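Local coordinates for protein acetamidase (Bacillus halodurans, PDB 2II1) that binds calcium ions and probably hydrolyses the carbon-nitrogen bonds of linear amides, at residues 153-158 and 180-185; 187-192 and 282-287. All coordinates share one frame; numbering follows the deposited sequence.

Contact 1. Residues 153-158 and 180-185; sequences GGNLDT and LGDLHA. With CA (calcium ion), chain E; CA (calcium ion), chain F.
The backbones at N155 and D182 stay well apart, with 8.3 Å between their CA atoms: the chain turns a corner at G154 and runs through an inverse gamma turn centred on N155, while 180-184 lies on a strand that begins earlier in the chain. The calcium of chain E joins the two segments, that of chain F is held on the 180-185 side, and no direct hydrogen bond links them. N155 offers its amide oxygen, OD1 lying 2.3 Å from the calcium of chain E, while ND2 donates to the carbonyl of G147 and to water 1, another ligand of that ion. An asparagine suits the place because it binds metal at one end of its amide and anchors itself at the other. D157 grips the same ion with both carboxylate oxygens, OD1 at 2.5 Å from the calcium and OD2 also taking a hydrogen bond from N278. Across from it, D182 bridges the metals: OD2 is 2.4 Å from the calcium of chain E and OD1 2.1 Å from that of chain F. With CG anti to the backbone N (chi1 -173°), this carboxylate reaches between the ions, its plane turned 61° from that of D157. D157 OD1 and D182 OD2 come within 3.0 Å of each other, a closeness the shared cation makes tolerable. On the second ion, H184 NE2 binds at 2.1 Å from the calcium, E198 adds to the site, and water 2 touches both metals. D157 OD1 also lies at the edge of the imidazole, near its plane. Six oxygens thus surround the calcium of chain E. A carboxylate and a water shared by two metals recall dinuclear hydrolases, where the bridging water is polarised; here that role is only inferred.

Contact 2. Residues 187-192 and 282-287; sequences MGDGEI and TARFSL
D189 OD1 takes hydrogens from both terminal nitrogens of R284, making a salt bridge forked onto a single oxygen. The stronger arm comes from NH2, 3.1 Å from D189 OD1 with an N-H...O angle of 156°; NH1, 3.4 Å from the same oxygen, gives a weak bond. The carboxylate and guanidinium planes stand 74° apart, so the groups do not pair flat against each other: OD1 comes in at the guanidinium edge, near its plane, and receives NH2 on its syn side. R284 starts with CG between the backbone N and the carbonyl carbon (chi1 58°), then extends from CG to NE, and that length carries its charge off the strand to D189. NH2 has a second acid in D160, and arginine's several N-H groups suit a site with two carboxylates. Were D189 an alanine, the guanidinium would lose its bonds to OD1 and would probably be less firmly fixed in rotation, leaning more on D160. D189 rides a type II turn from G188 to E191, in which G190 takes backbone angles where a side chain would hit the carbonyl oxygen of D189; D270 of the second subunit accepts a hydrogen bond from D189 N. The bridge ties this loop to strand 281-288, flanked by strands 225-232 and 270-275, whose M227 and Y272 touch R284, while A283 and F285 pack on helix 235-253.

Contact 1 holds the metal site and contact 2 lies beside it, their centres about 12 Å apart. The loop 187-192 follows closely on the strand that supplies D182 and H184, and it touches 153-158. The nearest approach is between E191 OE1 and D157 OD2, 2.5 Å apart, two acidic oxygens whose interaction is not settled; E191 OE2 lies 3.5 Å from H184 CE1, placing a further carboxylate beside ligands of both ions. Farther along, T158 CG2 packs 3.5 Å from R284 CD. D189, about 13 Å from a calcium ion by its side chain, is not a metal ligand; its salt bridge with R284 joins the loop that carries E191 to strand 281-288.

Contact 1. Residues 153-158 and 180-185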
loop_
_atom_site.group_PDB
_atom_site.type_symbol
_atom_site.label_atom_id
_atom_site.label_comp_id
_atom_site.label_asym_id
_atom_site.label_seq_id
_atom_site.Cartn_x
_atom_site.Cartn_y
_atom_site.Cartn_z
ATOM N N GLY A 153 4.854 16.131 -10.572
ATOM C CA GLY A 153 4.006 16.133 -9.364
ATOM C C GLY A 153 2.549 16.252 -9.789
ATOM O O GLY A 153 2.043 15.407 -10.533
ATOM N N GLY A 154 1.893 17.316 -9.340
ATOM C CA GLY A 154 0.470 17.501 -9.565
ATOM C C GLY A 154 -0.378 16.740 -8.548
ATOM O O GLY A 154 -0.009 16.665 -7.371
ATOM N N ASN A 155 -1.467 16.129 -9.019
ATOM C CA ASN A 155 -2.488 15.505 -8.171
ATOM C C ASN A 155 -2.047 14.123 -7.637
ATOM O O ASN A 155 -2.524 13.068 -8.078
ATOM C CB ASN A 155 -3.787 15.422 -8.944
ATOM C CG ASN A 155 -4.984 15.291 -8.060
ATOM O OD1 ASN A 155 -4.905 15.416 -6.821
ATOM N ND2 ASN A 155 -6.113 15.009 -8.677
ATOM N N LEU A 156 -1.090 14.169 -6.707
ATOM C CA LEU A 156 -0.406 12.964 -6.193
ATOM C C LEU A 156 -1.217 12.278 -5.101
ATOM O O LEU A 156 -1.066 11.070 -4.890
ATOM C CB LEU A 156 0.992 13.336 -5.623
ATOM C CG LEU A 156 2.096 13.780 -6.599
ATOM C CD1 LEU A 156 3.397 14.199 -5.933
ATOM C CD2 LEU A 156 2.417 12.692 -7.625
ATOM N N ASP A 157 -2.052 13.060 -4.398
ATOM C CA ASP A 157 -2.785 12.587 -3.225
ATOM C C ASP A 157 -2.020 11.555 -2.388
ATOM O O ASP A 157 -2.472 10.425 -2.174
ATOM C CB ASP A 157 -4.193 12.125 -3.627
ATOM C CG ASP A 157 -5.047 13.271 -4.134
ATOM O OD1 ASP A 157 -4.843 14.418 -3.669
ATOM O OD2 ASP A 157 -5.923 13.043 -4.986
ATOM N N THR A 158 -0.861 11.994 -1.894
ATOM C CA THR A 158 0.063 11.170 -1.117
ATOM C C THR A 158 0.050 11.700 0.305
ATOM O O THR A 158 0.418 12.862 0.561
ATOM C CB THR A 158 1.486 11.195 -1.789
ATOM O OG1 THR A 158 1.403 10.537 -3.054
ATOM C CG2 THR A 158 2.566 10.519 -0.962
ATOM N N LEU A 180 0.759 24.824 -5.441
ATOM C CA LEU A 180 0.247 23.784 -4.564
ATOM C C LEU A 180 -1.145 24.098 -4.092
ATOM O O LEU A 180 -1.601 25.232 -4.170
ATOM C CB LEU A 180 1.185 23.493 -3.389
ATOM C CG LEU A 180 1.272 24.475 -2.224
ATOM C CD1 LEU A 180 -0.000 24.458 -1.354
ATOM C CD2 LEU A 180 2.504 24.149 -1.427
ATOM N N GLY A 181 -1.821 23.063 -3.626
ATOM C CA GLY A 181 -3.230 23.165 -3.341
ATOM C C GLY A 181 -3.772 21.881 -2.769
ATOM O O GLY A 181 -3.021 20.986 -2.374
ATOM N N ASP A 182 -5.092 21.811 -2.724
ATOM C CA ASP A 182 -5.788 20.577 -2.421
ATOM C C ASP A 182 -5.352 19.963 -1.115
ATOM O O ASP A 182 -4.921 18.796 -1.082
ATOM C CB ASP A 182 -5.587 19.579 -3.559
ATOM C CG ASP A 182 -6.422 18.344 -3.404
ATOM O OD1 ASP A 182 -7.586 18.483 -2.992
ATOM O OD2 ASP A 182 -5.942 17.218 -3.692
ATOM N N LEU A 183 -5.513 20.732 -0.041
ATOM C CA LEU A 183 -5.197 20.288 1.305
ATOM C C LEU A 183 -6.311 19.376 1.816
ATOM O O LEU A 183 -7.463 19.535 1.410
ATOM C CB LEU A 183 -5.040 21.490 2.235
ATOM C CG LEU A 183 -4.026 22.578 1.879
ATOM C CD1 LEU A 183 -3.891 23.570 3.052
ATOM C CD2 LEU A 183 -2.663 21.987 1.514
ATOM N N HIS A 184 -5.946 18.416 2.681
ATOM C CA HIS A 184 -6.902 17.521 3.338
ATOM C C HIS A 184 -6.631 17.509 4.814
ATOM O O HIS A 184 -5.488 17.622 5.250
ATOM C CB HIS A 184 -6.829 16.086 2.845
ATOM C CG HIS A 184 -7.034 15.952 1.371
ATOM N ND1 HIS A 184 -6.343 15.043 0.598
ATOM C CD2 HIS A 184 -7.834 16.636 0.521
ATOM C CE1 HIS A 184 -6.724 15.160 -0.662
ATOM N NE2 HIS A 184 -7.620 16.129 -0.739
ATOM N N ALA A 185 -7.714 17.355 5.559
ATOM C CA ALA A 185 -7.681 17.264 6.999
ATOM C C ALA A 185 -7.499 15.788 7.397
ATOM O O ALA A 185 -7.041 15.465 8.502
ATOM C CB ALA A 185 -8.976 17.855 7.550
HETATM CA CA CA E . -6.547 15.373 -5.152
HETATM CA CA CA F . -8.656 16.767 -2.485
HETATM O O HOH W 1 -7.932 14.179 -6.616
HETATM O O HOH W 2 -8.438 15.156 -3.600
#

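Contact 2. Residues 187-192 and 282-287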
loop_
_atom_site.group_PDB
_atom_site.type_symbol
_atom_site.label_atom_id
_atom_site.label_comp_id
_atom_site.label_asym_id
_atom_site.label_seq_id
_atom_site.Cartn_x
_atom_site.Cartn_y
_atom_site.Cartn_z
HETATM N N MSE A 187 -7.131 11.676 5.154
HETATM C CA MSE A 187 -7.205 10.862 3.930
HETATM C C MSE A 187 -6.364 9.609 4.149
HETATM O O MSE A 187 -5.273 9.671 4.706
HETATM C CB MSE A 187 -6.637 11.603 2.722
HETATM C CG MSE A 187 -7.076 11.030 1.375
HETATM SE SE MSE A 187 -5.774 11.425 -0.015
HETATM C CE MSE A 187 -4.392 10.077 0.360
ATOM N N GLY A 188 -6.878 8.479 3.685
ATOM C CA GLY A 188 -6.163 7.213 3.741
ATOM C C GLY A 188 -5.599 6.818 2.394
ATOM O O GLY A 188 -6.054 7.297 1.360
ATOM N N ASP A 189 -4.582 5.962 2.410
ATOM C CA ASP A 189 -4.005 5.440 1.179
ATOM C C ASP A 189 -5.126 4.938 0.256
ATOM O O ASP A 189 -6.051 4.207 0.670
ATOM C CB ASP A 189 -2.997 4.320 1.461
ATOM C CG ASP A 189 -1.624 4.840 1.868
ATOM O OD1 ASP A 189 -1.337 6.067 1.709
ATOM O OD2 ASP A 189 -0.828 4.008 2.342
ATOM N N GLY A 190 -5.050 5.340 -1.001
ATOM C CA GLY A 190 -6.075 4.963 -1.956
ATOM C C GLY A 190 -7.092 6.042 -2.266
ATOM O O GLY A 190 -7.601 6.091 -3.387
ATOM N N GLU A 191 -7.385 6.920 -1.313
ATOM C CA GLU A 191 -8.402 7.973 -1.552
ATOM C C GLU A 191 -9.622 7.390 -2.303
ATOM O O GLU A 191 -10.118 7.959 -3.285
ATOM C CB GLU A 191 -7.793 9.108 -2.355
ATOM C CG GLU A 191 -8.596 10.389 -2.256
ATOM C CD GLU A 191 -8.022 11.506 -3.084
ATOM O OE1 GLU A 191 -7.425 11.194 -4.143
ATOM O OE2 GLU A 191 -8.180 12.689 -2.670
ATOM N N ILE A 192 -10.099 6.243 -1.818
ATOM C CA ILE A 192 -10.955 5.367 -2.625
ATOM C C ILE A 192 -12.321 5.941 -3.026
ATOM O O ILE A 192 -12.828 5.584 -4.063
ATOM C CB ILE A 192 -11.125 3.925 -2.017
ATOM C CG1 ILE A 192 -11.870 3.933 -0.662
ATOM C CG2 ILE A 192 -9.765 3.243 -1.953
ATOM C CD1 ILE A 192 -13.435 3.960 -0.764
ATOM N N THR A 282 -1.404 6.691 -8.551
ATOM C CA THR A 282 -0.091 6.992 -7.968
ATOM C C THR A 282 0.253 5.961 -6.906
ATOM O O THR A 282 -0.594 5.592 -6.120
ATOM C CB THR A 282 -0.069 8.373 -7.343
ATOM O OG1 THR A 282 -0.435 9.334 -8.333
ATOM C CG2 THR A 282 1.327 8.709 -6.778
ATOM N N ALA A 283 1.508 5.523 -6.905
ATOM C CA ALA A 283 2.060 4.522 -5.988
ATOM C C ALA A 283 3.386 5.040 -5.489
ATOM O O ALA A 283 3.988 5.933 -6.127
ATOM C CB ALA A 283 2.255 3.196 -6.700
ATOM N N ARG A 284 3.829 4.530 -4.338
ATOM C CA ARG A 284 5.177 4.864 -3.815
ATOM C C ARG A 284 5.890 3.677 -3.219
ATOM O O ARG A 284 5.276 2.850 -2.549
ATOM C CB ARG A 284 5.183 6.034 -2.800
ATOM C CG ARG A 284 4.335 5.877 -1.571
ATOM C CD ARG A 284 3.902 7.240 -1.026
ATOM N NE ARG A 284 3.331 7.102 0.322
ATOM C CZ ARG A 284 2.098 6.684 0.587
ATOM N NH1 ARG A 284 1.268 6.365 -0.386
ATOM N NH2 ARG A 284 1.681 6.562 1.841
ATOM N N PHE A 285 7.195 3.595 -3.471
ATOM C CA PHE A 285 8.029 2.607 -2.790
ATOM C C PHE A 285 8.826 3.298 -1.709
ATOM O O PHE A 285 9.548 4.265 -1.996
ATOM C CB PHE A 285 9.003 1.881 -3.732
ATOM C CG PHE A 285 9.495 0.591 -3.152
ATOM C CD1 PHE A 285 10.537 0.567 -2.248
ATOM C CD2 PHE A 285 8.823 -0.579 -3.424
ATOM C CE1 PHE A 285 10.921 -0.627 -1.653
ATOM C CE2 PHE A 285 9.213 -1.752 -2.867
ATOM C CZ PHE A 285 10.284 -1.780 -1.980
ATOM N N SER A 286 8.748 2.730 -0.499
ATOM C CA SER A 286 9.315 3.302 0.703
ATOM C C SER A 286 10.355 2.360 1.344
ATOM O O SER A 286 10.095 1.150 1.541
ATOM C CB SER A 286 8.200 3.603 1.694
ATOM O OG SER A 286 8.687 4.012 2.941
ATOM N N LEU A 287 11.532 2.921 1.650
ATOM C CA LEU A 287 12.565 2.202 2.386
ATOM C C LEU A 287 13.129 3.063 3.551
ATOM O O LEU A 287 13.358 4.259 3.376
ATOM C CB LEU A 287 13.666 1.795 1.422
ATOM C CG LEU A 287 14.792 0.914 1.951
ATOM C CD1 LEU A 287 14.325 -0.557 2.254
ATOM C CD2 LEU A 287 15.948 0.960 0.972
#